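Local coordinates for protein cytochrome c-550 (PDB 1COT) that probably carries electrons as a soluble class I c-type cytochrome, by way of the iron of a covalently bound heme c, at residues K10-C15 and V112-Q117; A17-Q22 and T98-K103; K46-S49 and K54-E57; L76-Y79 and P85-V88. All blocks are in the same frame, centred on the assembly; numbering follows the deposited sequence.

Interaction 1. Residues K10-C15 and V112-Q117; sequences KEFNKC and VAFLAQ. With HEC (heme c), chain B.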
# COMPACT_ATOMS: atom_id res chain seq x y z
N LYS A 10 -12.22 2.06 -9.41
CA LYS A 10 -11.81 2.16 -10.80
C LYS A 10 -10.32 2.48 -10.84
O LYS A 10 -9.57 1.95 -11.66
CB LYS A 10 -12.51 3.31 -11.50
CG LYS A 10 -13.99 3.13 -11.71
CD LYS A 10 -14.54 4.28 -12.52
CE LYS A 10 -15.65 5.03 -11.81
NZ LYS A 10 -16.87 5.14 -12.63
N GLU A 11 -9.88 3.36 -9.96
CA GLU A 11 -8.47 3.72 -9.92
C GLU A 11 -7.59 2.50 -9.67
O GLU A 11 -6.45 2.39 -10.13
CB GLU A 11 -8.16 4.75 -8.80
CG GLU A 11 -8.71 6.17 -8.98
CD GLU A 11 -8.31 6.89 -10.24
OE1 GLU A 11 -7.34 6.32 -10.91
OE2 GLU A 11 -8.83 7.93 -10.60
N PHE A 12 -8.15 1.56 -8.91
CA PHE A 12 -7.48 0.32 -8.54
C PHE A 12 -7.08 -0.50 -9.75
O PHE A 12 -6.22 -1.38 -9.67
CB PHE A 12 -8.31 -0.50 -7.54
CG PHE A 12 -7.40 -1.46 -6.83
CD1 PHE A 12 -6.59 -1.00 -5.80
CD2 PHE A 12 -7.34 -2.79 -7.22
CE1 PHE A 12 -5.74 -1.90 -5.16
CE2 PHE A 12 -6.49 -3.69 -6.58
CZ PHE A 12 -5.68 -3.24 -5.54
N ASN A 13 -7.69 -0.21 -10.90
CA ASN A 13 -7.32 -0.94 -12.09
C ASN A 13 -5.85 -0.68 -12.39
O ASN A 13 -5.21 -1.47 -13.09
CB ASN A 13 -8.17 -0.61 -13.31
CG ASN A 13 -9.55 -1.20 -13.16
OD1 ASN A 13 -9.71 -2.31 -12.61
ND2 ASN A 13 -10.55 -0.46 -13.62
N LYS A 14 -5.30 0.42 -11.87
CA LYS A 14 -3.90 0.72 -12.10
C LYS A 14 -3.02 -0.10 -11.19
O LYS A 14 -1.82 -0.26 -11.44
CB LYS A 14 -3.59 2.17 -11.72
CG LYS A 14 -3.82 3.09 -12.88
CD LYS A 14 -4.97 4.03 -12.59
CE LYS A 14 -5.28 4.85 -13.82
NZ LYS A 14 -6.58 5.51 -13.69
N CYS A 15 -3.61 -0.62 -10.12
CA CYS A 15 -2.84 -1.39 -9.14
C CYS A 15 -2.95 -2.88 -9.26
O CYS A 15 -2.06 -3.63 -8.85
CB CYS A 15 -3.41 -1.10 -7.75
SG CYS A 15 -3.65 0.68 -7.47
N VAL A 112 -7.17 5.36 -2.08
CA VAL A 112 -6.98 5.07 -0.67
C VAL A 112 -8.32 4.81 0.01
O VAL A 112 -8.44 3.93 0.86
CB VAL A 112 -6.08 6.10 0.01
CG1 VAL A 112 -6.13 5.93 1.53
CG2 VAL A 112 -4.66 5.93 -0.49
N ALA A 113 -9.34 5.56 -0.38
CA ALA A 113 -10.67 5.38 0.18
C ALA A 113 -11.17 3.96 -0.09
O ALA A 113 -11.81 3.33 0.74
CB ALA A 113 -11.64 6.41 -0.39
N PHE A 114 -10.87 3.46 -1.27
CA PHE A 114 -11.29 2.13 -1.63
C PHE A 114 -10.51 1.12 -0.82
O PHE A 114 -11.05 0.09 -0.42
CB PHE A 114 -10.96 1.94 -3.10
CG PHE A 114 -11.28 0.57 -3.59
CD1 PHE A 114 -12.61 0.14 -3.65
CD2 PHE A 114 -10.24 -0.23 -4.05
CE1 PHE A 114 -12.92 -1.13 -4.16
CE2 PHE A 114 -10.54 -1.49 -4.57
CZ PHE A 114 -11.87 -1.92 -4.61
N LEU A 115 -9.22 1.38 -0.58
CA LEU A 115 -8.44 0.45 0.21
C LEU A 115 -9.04 0.43 1.61
O LEU A 115 -9.10 -0.62 2.26
CB LEU A 115 -6.99 0.92 0.30
CG LEU A 115 -6.30 0.82 -1.05
CD1 LEU A 115 -4.87 1.33 -0.90
CD2 LEU A 115 -6.27 -0.63 -1.51
N ALA A 116 -9.49 1.58 2.08
CA ALA A 116 -10.09 1.68 3.39
C ALA A 116 -11.40 0.90 3.47
O ALA A 116 -11.72 0.26 4.47
CB ALA A 116 -10.32 3.14 3.74
N GLN A 117 -12.16 0.95 2.40
CA GLN A 117 -13.41 0.24 2.37
C GLN A 117 -13.12 -1.25 2.55
O GLN A 117 -13.89 -2.01 3.14
CB GLN A 117 -14.06 0.54 1.01
CG GLN A 117 -15.22 -0.42 0.65
CD GLN A 117 -15.90 -0.04 -0.64
OE1 GLN A 117 -16.56 1.01 -0.73
NE2 GLN A 117 -15.77 -0.90 -1.65
FE HEC B . 2.12 -1.38 -4.91
CHA HEC B . 3.80 -2.33 -2.16
CHB HEC B . -0.06 0.35 -3.03
CHC HEC B . 0.43 -0.42 -7.70
CHD HEC B . 4.20 -3.22 -6.85
NA HEC B . 1.90 -1.03 -2.99
C1A HEC B . 2.72 -1.54 -1.99
C2A HEC B . 2.24 -1.08 -0.71
C3A HEC B . 1.15 -0.32 -0.92
C4A HEC B . 0.94 -0.30 -2.34
CMA HEC B . 0.29 0.40 0.09
CAA HEC B . 2.87 -1.41 0.62
CBA HEC B . 2.19 -2.66 1.19
CGA HEC B . 2.63 -3.10 2.59
O1A HEC B . 2.35 -4.25 2.79
O2A HEC B . 3.18 -2.41 3.43
NB HEC B . 0.55 -0.26 -5.31
C1B HEC B . -0.24 0.31 -4.37
C2B HEC B . -1.31 0.99 -5.03
C3B HEC B . -1.15 0.77 -6.33
C4B HEC B . 0.01 0.00 -6.50
CMB HEC B . -2.38 1.82 -4.29
CAB HEC B . -1.95 1.38 -7.42
CBB HEC B . -2.11 2.86 -7.55
NC HEC B . 2.27 -1.70 -6.83
C1C HEC B . 1.49 -1.25 -7.86
C2C HEC B . 1.95 -1.77 -9.13
C3C HEC B . 3.01 -2.57 -8.87
C4C HEC B . 3.19 -2.54 -7.45
CMC HEC B . 1.33 -1.45 -10.48
CAC HEC B . 3.85 -3.38 -9.81
CBC HEC B . 4.24 -3.06 -11.22
ND HEC B . 3.72 -2.52 -4.58
C1D HEC B . 4.43 -3.21 -5.52
C2D HEC B . 5.50 -3.94 -4.86
C3D HEC B . 5.35 -3.68 -3.55
C4D HEC B . 4.26 -2.79 -3.37
CMD HEC B . 6.55 -4.79 -5.54
CAD HEC B . 6.26 -4.12 -2.47
CBD HEC B . 7.21 -2.89 -2.32
CGD HEC B . 8.51 -3.09 -1.64
O1D HEC B . 8.83 -4.11 -1.08
O2D HEC B . 9.27 -2.09 -1.66
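Phe12 O accepts the backbone N-H of Cys15 at 2.8 Å from Cys15 N, a bond spanning three residues, and similar bonds from Asn13 N to Lys10 O and from Lys14 N to Glu11 O keep 10-15 tightly wound. The turn brings Cys15 CB over one face of the Phe12 ring, near its rim, while Phe12 itself meets the helix of 112-117. Its CB lies 3.8 Å from Phe114 CE2, and farther round the ring CE1 lies 3.9 Å from Leu115 CD2. The two phenyl rings meet obliquely, planes at 52° and centroids 5.7 Å apart. Phe12 has CG anti to the backbone N (chi1 -159°) and Phe114 does likewise, which sends each ring into the space between the backbones. Leu115 points off to one flank from its CB, and one methyl of its fork makes the touch. This is the pairing of N- and C-terminal helices that defines the class I cytochrome c fold, here joined through buried, wholly apolar side chains. Ile21, Ile30 and Leu39 also pack on Phe12, and Ile21 on Phe114. Just past the aromatic pair the chain reaches the heme: Cys15 SG forms the thioether to heme CAB at 1.8 Å, and Lys14 O passes 3.5 Å from the methyl CMC. On the more exposed flank, Lys14 NZ forms a salt bridge with Glu11 OE1 at 3.0 Å, approaching from the syn side but 28° out of the carboxylate plane.

Interaction 2. Residues A17-Q22 and T98-K103; sequences ACHMIQ and TKMTFK. With HEC (heme c), chain B.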
# COMPACT_ATOMS: atom_id res chain seq x y z
N ALA A 17 -2.57 -5.09 -11.48
CA ALA A 17 -1.58 -5.88 -12.16
C ALA A 17 -0.61 -6.50 -11.15
O ALA A 17 -0.03 -7.55 -11.40
CB ALA A 17 -0.82 -5.03 -13.17
N CYS A 18 -0.39 -5.83 -10.01
CA CYS A 18 0.54 -6.32 -9.00
C CYS A 18 -0.06 -6.60 -7.64
O CYS A 18 0.60 -7.19 -6.80
CB CYS A 18 1.57 -5.21 -8.75
SG CYS A 18 2.35 -4.76 -10.32
N HIS A 19 -1.29 -6.15 -7.42
CA HIS A 19 -1.92 -6.34 -6.13
C HIS A 19 -3.35 -6.85 -6.21
O HIS A 19 -4.16 -6.34 -6.97
CB HIS A 19 -2.03 -4.93 -5.48
CG HIS A 19 -0.76 -4.24 -5.07
ND1 HIS A 19 -0.01 -4.68 -4.00
CD2 HIS A 19 -0.13 -3.15 -5.58
CE1 HIS A 19 1.04 -3.87 -3.87
NE2 HIS A 19 0.99 -2.94 -4.81
N MET A 20 -3.67 -7.78 -5.34
CA MET A 20 -5.01 -8.28 -5.28
C MET A 20 -5.58 -7.77 -3.96
O MET A 20 -4.86 -7.19 -3.14
CB MET A 20 -4.98 -9.82 -5.26
CG MET A 20 -4.45 -10.36 -3.93
SD MET A 20 -4.42 -12.17 -3.82
CE MET A 20 -3.09 -12.55 -4.99
N ILE A 21 -6.86 -8.00 -3.74
CA ILE A 21 -7.53 -7.63 -2.50
C ILE A 21 -8.23 -8.95 -2.16
O ILE A 21 -9.24 -9.28 -2.78
CB ILE A 21 -8.51 -6.45 -2.60
CG1 ILE A 21 -7.70 -5.19 -2.93
CG2 ILE A 21 -9.22 -6.26 -1.26
CD1 ILE A 21 -8.56 -3.93 -2.95
N GLN A 22 -7.70 -9.75 -1.23
CA GLN A 22 -8.30 -11.03 -0.87
C GLN A 22 -8.45 -11.15 0.63
O GLN A 22 -7.50 -10.94 1.38
CB GLN A 22 -7.44 -12.18 -1.40
CG GLN A 22 -8.03 -13.59 -1.22
CD GLN A 22 -6.98 -14.59 -1.64
OE1 GLN A 22 -6.09 -14.94 -0.85
NE2 GLN A 22 -7.05 -15.03 -2.90
N THR A 98 13.22 0.80 -3.40
CA THR A 98 11.82 0.48 -3.44
C THR A 98 11.58 -0.61 -4.47
O THR A 98 12.20 -0.59 -5.54
CB THR A 98 10.99 1.73 -3.84
OG1 THR A 98 9.62 1.40 -3.82
CG2 THR A 98 11.37 2.19 -5.24
N LYS A 99 10.71 -1.58 -4.19
CA LYS A 99 10.42 -2.61 -5.19
C LYS A 99 9.24 -2.13 -6.03
O LYS A 99 8.94 -2.68 -7.08
CB LYS A 99 10.09 -3.96 -4.60
CG LYS A 99 11.29 -4.79 -4.15
CD LYS A 99 10.83 -6.19 -3.77
CE LYS A 99 11.74 -7.32 -4.24
NZ LYS A 99 11.12 -8.65 -4.03
N MET A 100 8.54 -1.12 -5.51
CA MET A 100 7.38 -0.52 -6.17
C MET A 100 7.81 0.80 -6.76
O MET A 100 8.01 1.78 -6.04
CB MET A 100 6.22 -0.27 -5.20
CG MET A 100 4.98 0.22 -5.94
SD MET A 100 3.60 0.45 -4.80
CE MET A 100 2.83 1.96 -5.43
N THR A 101 7.96 0.85 -8.08
CA THR A 101 8.36 2.07 -8.76
C THR A 101 7.15 2.83 -9.27
O THR A 101 7.25 3.99 -9.68
CB THR A 101 9.25 1.76 -9.98
OG1 THR A 101 8.56 0.90 -10.86
CG2 THR A 101 10.57 1.12 -9.54
N PHE A 102 5.99 2.19 -9.25
CA PHE A 102 4.77 2.81 -9.72
C PHE A 102 4.43 4.05 -8.92
O PHE A 102 4.51 4.04 -7.69
CB PHE A 102 3.62 1.83 -9.57
CG PHE A 102 2.41 2.23 -10.37
CD1 PHE A 102 2.40 2.03 -11.75
CD2 PHE A 102 1.32 2.79 -9.71
CE1 PHE A 102 1.30 2.37 -12.52
CE2 PHE A 102 0.20 3.14 -10.45
CZ PHE A 102 0.22 2.92 -11.83
N LYS A 103 4.03 5.11 -9.61
CA LYS A 103 3.68 6.35 -8.95
C LYS A 103 2.29 6.76 -9.36
O LYS A 103 1.89 6.56 -10.50
CB LYS A 103 4.58 7.49 -9.44
CG LYS A 103 6.06 7.25 -9.21
CD LYS A 103 6.96 8.08 -10.13
CE LYS A 103 8.19 7.33 -10.58
NZ LYS A 103 8.42 7.36 -12.03
FE HEC B . 2.12 -1.38 -4.91
CHA HEC B . 3.80 -2.33 -2.16
CHB HEC B . -0.06 0.35 -3.03
CHC HEC B . 0.43 -0.42 -7.70
CHD HEC B . 4.20 -3.22 -6.85
NA HEC B . 1.90 -1.03 -2.99
C1A HEC B . 2.72 -1.54 -1.99
C2A HEC B . 2.24 -1.08 -0.71
C3A HEC B . 1.15 -0.32 -0.92
C4A HEC B . 0.94 -0.30 -2.34
CMA HEC B . 0.29 0.40 0.09
CAA HEC B . 2.87 -1.41 0.62
CBA HEC B . 2.19 -2.66 1.19
CGA HEC B . 2.63 -3.10 2.59
O1A HEC B . 2.35 -4.25 2.79
O2A HEC B . 3.18 -2.41 3.43
NB HEC B . 0.55 -0.26 -5.31
C1B HEC B . -0.24 0.31 -4.37
C2B HEC B . -1.31 0.99 -5.03
C3B HEC B . -1.15 0.77 -6.33
C4B HEC B . 0.01 0.00 -6.50
CMB HEC B . -2.38 1.82 -4.29
CAB HEC B . -1.95 1.38 -7.42
CBB HEC B . -2.11 2.86 -7.55
NC HEC B . 2.27 -1.70 -6.83
C1C HEC B . 1.49 -1.25 -7.86
C2C HEC B . 1.95 -1.77 -9.13
C3C HEC B . 3.01 -2.57 -8.87
C4C HEC B . 3.19 -2.54 -7.45
CMC HEC B . 1.33 -1.45 -10.48
CAC HEC B . 3.85 -3.38 -9.81
CBC HEC B . 4.24 -3.06 -11.22
ND HEC B . 3.72 -2.52 -4.58
C1D HEC B . 4.43 -3.21 -5.52
C2D HEC B . 5.50 -3.94 -4.86
C3D HEC B . 5.35 -3.68 -3.55
C4D HEC B . 4.26 -2.79 -3.37
CMD HEC B . 6.55 -4.79 -5.54
CAD HEC B . 6.26 -4.12 -2.47
CBD HEC B . 7.21 -2.89 -2.32
CGD HEC B . 8.51 -3.09 -1.64
O1D HEC B . 8.83 -4.11 -1.08
O2D HEC B . 9.27 -2.09 -1.66
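His19 and Met100 face each other across the heme iron, the axial pair of a class I cytochrome c; His19 ends the Cys-X-X-Cys-His motif, and Cys18 SG is bonded to heme CAC. The Met100 side chain starts with CB 3.4 Å from heme ND and stays stretched through CG, chi1 -174° and chi2 178°, which carries it over the porphyrin to the metal. Met100 CG lies 3.3 Å from heme ND. SD binds the iron at 2.4 Å, and the chain then bends at the sulfur, carrying CE on above the nitrogen of the pyrrole opposite, 3.2 Å from heme NB. On the other face His19 NE2 binds the iron at 1.9 Å, with the sulfur near the plane of the imidazole; His19 ND1 gives its hydrogen bond to Pro37 O, which helps fix the ring's rotation. Thr98 OG1 donates to Met100 O at 2.8 Å, bracing the ligand's backbone. Phe102 sets one ring face over the heme methyl CMC and brings CE2 to 3.7 Å from heme CBB. Reduced to an alanine here, the residue would probably leave that methyl and the thioether corner without their aromatic cover. Lys99 N donates to the propionate oxygen O2D at 3.0 Å, nearly straight at 166°.

Interaction 3. Residues K46-S49 and K54-E57; sequences KIAS and KYGE. With HEC (heme c), chain B.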
# COMPACT_ATOMS: atom_id res chain seq x y z
N LYS A 46 0.40 -2.96 9.99
CA LYS A 46 1.79 -2.57 10.18
C LYS A 46 2.49 -2.57 8.83
O LYS A 46 2.27 -3.44 7.99
CB LYS A 46 2.49 -3.60 11.05
CG LYS A 46 3.89 -3.20 11.49
CD LYS A 46 4.58 -4.24 12.37
CE LYS A 46 5.84 -3.72 13.05
NZ LYS A 46 6.85 -3.28 12.08
N ILE A 47 3.34 -1.58 8.59
CA ILE A 47 4.07 -1.50 7.32
C ILE A 47 4.84 -2.79 7.05
O ILE A 47 5.39 -3.37 7.98
CB ILE A 47 5.15 -0.42 7.46
CG1 ILE A 47 4.59 0.89 7.99
CG2 ILE A 47 5.91 -0.22 6.16
CD1 ILE A 47 3.59 1.55 7.04
N ALA A 48 4.89 -3.21 5.78
CA ALA A 48 5.61 -4.40 5.34
C ALA A 48 5.39 -5.57 6.27
O ALA A 48 6.36 -6.14 6.78
CB ALA A 48 7.10 -4.08 5.24
N SER A 49 4.14 -5.91 6.51
CA SER A 49 3.88 -7.01 7.42
C SER A 49 3.20 -8.20 6.78
O SER A 49 2.83 -9.14 7.48
CB SER A 49 3.18 -6.57 8.69
OG SER A 49 1.89 -6.10 8.36
N LYS A 54 8.03 -10.97 0.10
CA LYS A 54 9.43 -10.59 0.14
C LYS A 54 9.54 -9.11 -0.19
O LYS A 54 9.64 -8.71 -1.35
CB LYS A 54 10.30 -11.39 -0.83
CG LYS A 54 11.11 -12.52 -0.20
CD LYS A 54 11.33 -13.69 -1.14
CE LYS A 54 10.03 -14.34 -1.60
NZ LYS A 54 10.21 -15.70 -2.11
N TYR A 55 9.52 -8.30 0.85
CA TYR A 55 9.61 -6.87 0.68
C TYR A 55 11.00 -6.39 0.35
O TYR A 55 11.99 -7.08 0.60
CB TYR A 55 9.25 -6.27 2.04
CG TYR A 55 7.77 -6.34 2.33
CD1 TYR A 55 6.90 -5.43 1.72
CD2 TYR A 55 7.24 -7.28 3.22
CE1 TYR A 55 5.54 -5.47 1.99
CE2 TYR A 55 5.88 -7.34 3.50
CZ TYR A 55 5.03 -6.42 2.89
OH TYR A 55 3.69 -6.45 3.15
N GLY A 56 11.09 -5.19 -0.20
CA GLY A 56 12.37 -4.62 -0.54
C GLY A 56 13.05 -4.12 0.73
O GLY A 56 12.44 -3.98 1.79
N GLU A 57 14.33 -3.83 0.59
CA GLU A 57 15.14 -3.37 1.69
C GLU A 57 14.71 -2.05 2.32
O GLU A 57 14.70 -1.87 3.55
CB GLU A 57 16.64 -3.49 1.35
CG GLU A 57 17.20 -4.96 1.37
CD GLU A 57 17.02 -5.73 2.66
OE1 GLU A 57 17.29 -5.03 3.73
OE2 GLU A 57 16.67 -6.90 2.69
FE HEC B . 2.12 -1.38 -4.91
CHA HEC B . 3.80 -2.33 -2.16
CHB HEC B . -0.06 0.35 -3.03
CHC HEC B . 0.43 -0.42 -7.70
CHD HEC B . 4.20 -3.22 -6.85
NA HEC B . 1.90 -1.03 -2.99
C1A HEC B . 2.72 -1.54 -1.99
C2A HEC B . 2.24 -1.08 -0.71
C3A HEC B . 1.15 -0.32 -0.92
C4A HEC B . 0.94 -0.30 -2.34
CMA HEC B . 0.29 0.40 0.09
CAA HEC B . 2.87 -1.41 0.62
CBA HEC B . 2.19 -2.66 1.19
CGA HEC B . 2.63 -3.10 2.59
O1A HEC B . 2.35 -4.25 2.79
O2A HEC B . 3.18 -2.41 3.43
NB HEC B . 0.55 -0.26 -5.31
C1B HEC B . -0.24 0.31 -4.37
C2B HEC B . -1.31 0.99 -5.03
C3B HEC B . -1.15 0.77 -6.33
C4B HEC B . 0.01 0.00 -6.50
CMB HEC B . -2.38 1.82 -4.29
CAB HEC B . -1.95 1.38 -7.42
CBB HEC B . -2.11 2.86 -7.55
NC HEC B . 2.27 -1.70 -6.83
C1C HEC B . 1.49 -1.25 -7.86
C2C HEC B . 1.95 -1.77 -9.13
C3C HEC B . 3.01 -2.57 -8.87
C4C HEC B . 3.19 -2.54 -7.45
CMC HEC B . 1.33 -1.45 -10.48
CAC HEC B . 3.85 -3.38 -9.81
CBC HEC B . 4.24 -3.06 -11.22
ND HEC B . 3.72 -2.52 -4.58
C1D HEC B . 4.43 -3.21 -5.52
C2D HEC B . 5.50 -3.94 -4.86
C3D HEC B . 5.35 -3.68 -3.55
C4D HEC B . 4.26 -2.79 -3.37
CMD HEC B . 6.55 -4.79 -5.54
CAD HEC B . 6.26 -4.12 -2.47
CBD HEC B . 7.21 -2.89 -2.32
CGD HEC B . 8.51 -3.09 -1.64
O1D HEC B . 8.83 -4.11 -1.08
O2D HEC B . 9.27 -2.09 -1.66
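Ala48 and Tyr55 bring two irregular backbones together, their CA atoms 6.6 Å apart, in the loop region of the cytochrome c fold that holds the heme propionates. Ala48 has left-handed helical phi and psi, both positive, and Gly56 is the N-cap residue ahead of helix 57-65. The main chain of Ala48 lies over one face of the Tyr55 ring: CA makes a CH-pi contact 3.5 Å from the centroid, nearer the CZ end, while CB rests 3.7 Å from Tyr55 CG. Tyr55 CG stands anti to the carbonyl carbon (chi1 -75°), and the ring runs beneath Ala48 until its hydroxyl meets a propionate, OH donating to heme O1A at 2.6 Å. Glu50 N in turn donates to that hydroxyl, so its oxygen is gripped from two sources. The second oxygen of the same carboxylate, O2A, takes the N-H of Ala48 at 3.0 Å. Gly56 N serves the other propionate, binding O1D at 2.7 Å with an angle of 163°. Replacing Tyr55 by a phenylalanine would probably leave O1A and Glu50 N without their shared hydroxyl partner. Arg45 and Trp71 also hydrogen-bond the heme. Within 46-49 the turn is tied by Ser49 OG, which donates to Lys46 O at 2.7 Å.

Interaction 4. Residues L76-Y79 and P85-V88; sequences LIEY and PWLV. With HEC (heme c), chain B.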
# COMPACT_ATOMS: atom_id res chain seq x y z
N LEU A 76 -0.66 6.54 3.27
CA LEU A 76 -0.86 5.78 2.06
C LEU A 76 -0.91 6.72 0.86
O LEU A 76 -0.33 6.44 -0.19
CB LEU A 76 -2.09 4.86 2.10
CG LEU A 76 -1.95 3.59 2.95
CD1 LEU A 76 -3.34 3.07 3.32
CD2 LEU A 76 -1.20 2.51 2.17
N ILE A 77 -1.61 7.85 1.00
CA ILE A 77 -1.70 8.79 -0.08
C ILE A 77 -0.31 9.29 -0.43
O ILE A 77 0.07 9.38 -1.60
CB ILE A 77 -2.57 9.94 0.40
CG1 ILE A 77 -4.03 9.51 0.29
CG2 ILE A 77 -2.32 11.19 -0.43
CD1 ILE A 77 -4.97 10.47 1.01
N GLU A 78 0.47 9.61 0.60
CA GLU A 78 1.81 10.09 0.36
C GLU A 78 2.69 9.07 -0.35
O GLU A 78 3.33 9.35 -1.37
CB GLU A 78 2.42 10.63 1.64
CG GLU A 78 3.68 11.47 1.41
CD GLU A 78 4.24 11.90 2.74
OE1 GLU A 78 3.64 11.73 3.79
OE2 GLU A 78 5.42 12.45 2.66
N TYR A 79 2.70 7.85 0.18
CA TYR A 79 3.49 6.78 -0.39
C TYR A 79 3.14 6.44 -1.85
O TYR A 79 4.04 6.30 -2.68
CB TYR A 79 3.29 5.55 0.49
CG TYR A 79 3.93 4.30 -0.04
CD1 TYR A 79 5.29 4.08 0.17
CD2 TYR A 79 3.18 3.35 -0.74
CE1 TYR A 79 5.86 2.90 -0.32
CE2 TYR A 79 3.73 2.17 -1.25
CZ TYR A 79 5.09 1.96 -1.02
OH TYR A 79 5.67 0.82 -1.50
N PRO A 85 10.69 8.84 -2.74
CA PRO A 85 10.95 9.91 -1.80
C PRO A 85 10.43 9.62 -0.40
O PRO A 85 11.00 10.04 0.61
CB PRO A 85 10.25 11.14 -2.38
CG PRO A 85 9.59 10.72 -3.69
CD PRO A 85 9.98 9.28 -3.97
N TRP A 86 9.33 8.89 -0.35
CA TRP A 86 8.75 8.54 0.92
C TRP A 86 9.73 7.68 1.70
O TRP A 86 9.98 7.90 2.89
CB TRP A 86 7.43 7.80 0.73
CG TRP A 86 6.66 7.68 2.00
CD1 TRP A 86 5.88 8.64 2.56
CD2 TRP A 86 6.57 6.54 2.88
NE1 TRP A 86 5.32 8.18 3.71
CE2 TRP A 86 5.72 6.89 3.94
CE3 TRP A 86 7.14 5.27 2.85
CZ2 TRP A 86 5.42 6.00 4.98
CZ3 TRP A 86 6.84 4.39 3.87
CH2 TRP A 86 5.99 4.75 4.93
N LEU A 87 10.28 6.68 1.01
CA LEU A 87 11.25 5.78 1.61
C LEU A 87 12.50 6.56 2.03
O LEU A 87 13.03 6.32 3.11
CB LEU A 87 11.60 4.62 0.65
CG LEU A 87 10.47 3.62 0.45
CD1 LEU A 87 10.88 2.64 -0.64
CD2 LEU A 87 10.23 2.87 1.76
N VAL A 88 12.98 7.50 1.20
CA VAL A 88 14.16 8.28 1.56
C VAL A 88 13.87 9.05 2.84
O VAL A 88 14.68 9.14 3.77
CB VAL A 88 14.58 9.24 0.46
CG1 VAL A 88 15.72 10.12 0.95
CG2 VAL A 88 15.01 8.44 -0.77
FE HEC B . 2.12 -1.38 -4.91
CHA HEC B . 3.80 -2.33 -2.16
CHB HEC B . -0.06 0.35 -3.03
CHC HEC B . 0.43 -0.42 -7.70
CHD HEC B . 4.20 -3.22 -6.85
NA HEC B . 1.90 -1.03 -2.99
C1A HEC B . 2.72 -1.54 -1.99
C2A HEC B . 2.24 -1.08 -0.71
C3A HEC B . 1.15 -0.32 -0.92
C4A HEC B . 0.94 -0.30 -2.34
CMA HEC B . 0.29 0.40 0.09
CAA HEC B . 2.87 -1.41 0.62
CBA HEC B . 2.19 -2.66 1.19
CGA HEC B . 2.63 -3.10 2.59
O1A HEC B . 2.35 -4.25 2.79
O2A HEC B . 3.18 -2.41 3.43
NB HEC B . 0.55 -0.26 -5.31
C1B HEC B . -0.24 0.31 -4.37
C2B HEC B . -1.31 0.99 -5.03
C3B HEC B . -1.15 0.77 -6.33
C4B HEC B . 0.01 0.00 -6.50
CMB HEC B . -2.38 1.82 -4.29
CAB HEC B . -1.95 1.38 -7.42
CBB HEC B . -2.11 2.86 -7.55
NC HEC B . 2.27 -1.70 -6.83
C1C HEC B . 1.49 -1.25 -7.86
C2C HEC B . 1.95 -1.77 -9.13
C3C HEC B . 3.01 -2.57 -8.87
C4C HEC B . 3.19 -2.54 -7.45
CMC HEC B . 1.33 -1.45 -10.48
CAC HEC B . 3.85 -3.38 -9.81
CBC HEC B . 4.24 -3.06 -11.22
ND HEC B . 3.72 -2.52 -4.58
C1D HEC B . 4.43 -3.21 -5.52
C2D HEC B . 5.50 -3.94 -4.86
C3D HEC B . 5.35 -3.68 -3.55
C4D HEC B . 4.26 -2.79 -3.37
CMD HEC B . 6.55 -4.79 -5.54
CAD HEC B . 6.26 -4.12 -2.47
CBD HEC B . 7.21 -2.89 -2.32
CGD HEC B . 8.51 -3.09 -1.64
O1D HEC B . 8.83 -4.11 -1.08
O2D HEC B . 9.27 -2.09 -1.66
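Tyr79 presses the edge of its ring against the indole of Trp86 where helix 73-81 meets helix 83-91, two consecutive helices of the cytochrome c fold. This buried part is the tight one: Tyr79 CD1 comes to 3.5 Å from Trp86 CE3 in an offset edge-to-face pair, the planes at 83°. Tyr79 CB sits over the face of the five-membered ring, 4.2 Å from its centroid, adding a CH-pi contact. With CG anti to the backbone N (chi1 174°), the tyrosine ring reaches on past the indole to the heme, its CE2 3.6 Å from heme C3A. Leu76, turned away from Trp86, puts CD2 against the heme methyl CMA. Trp71 touches both Tyr79 and Trp86, and Val62 of helix 57-65 packs on the indole. The partly exposed side is looser and more polar. There the extended Glu78 brings CD to 3.7 Å from Trp86 CD1, in the plane of the indole at its edge, with the carboxylate turned 85° from the ring; OE2 goes on to a salt bridge with Lys89. The electropositive C-H edge of the indole thus probably suits the nearby carboxylate, whose charge is met chiefly by Lys89, while one indole face takes the CB and ring edge of Tyr79.

From the N terminus, 10-15 opens the widest loop, closed only when 112-117 returns in interaction 1, so the terminal helices bracket the other contacts. Next inside, 17-22 waits for 98-103, and interaction 2 closes across the heme. Within that loop, interactions 3 and 4 follow in series, each a short local closure: 46-49 with 54-57 before helix 57-65, then helix 73-81 with helix 83-91. None cross. Neighbouring contacts meet directly: Val112 packs on Leu76 and Ile77, Phe114 on Ile21, Thr98 on Leu87, and Lys99 NZ probably bonds Lys54 O. Interactions 1 and 3 lie on opposite sides of the chain's centre, joined through the heme that all four touch.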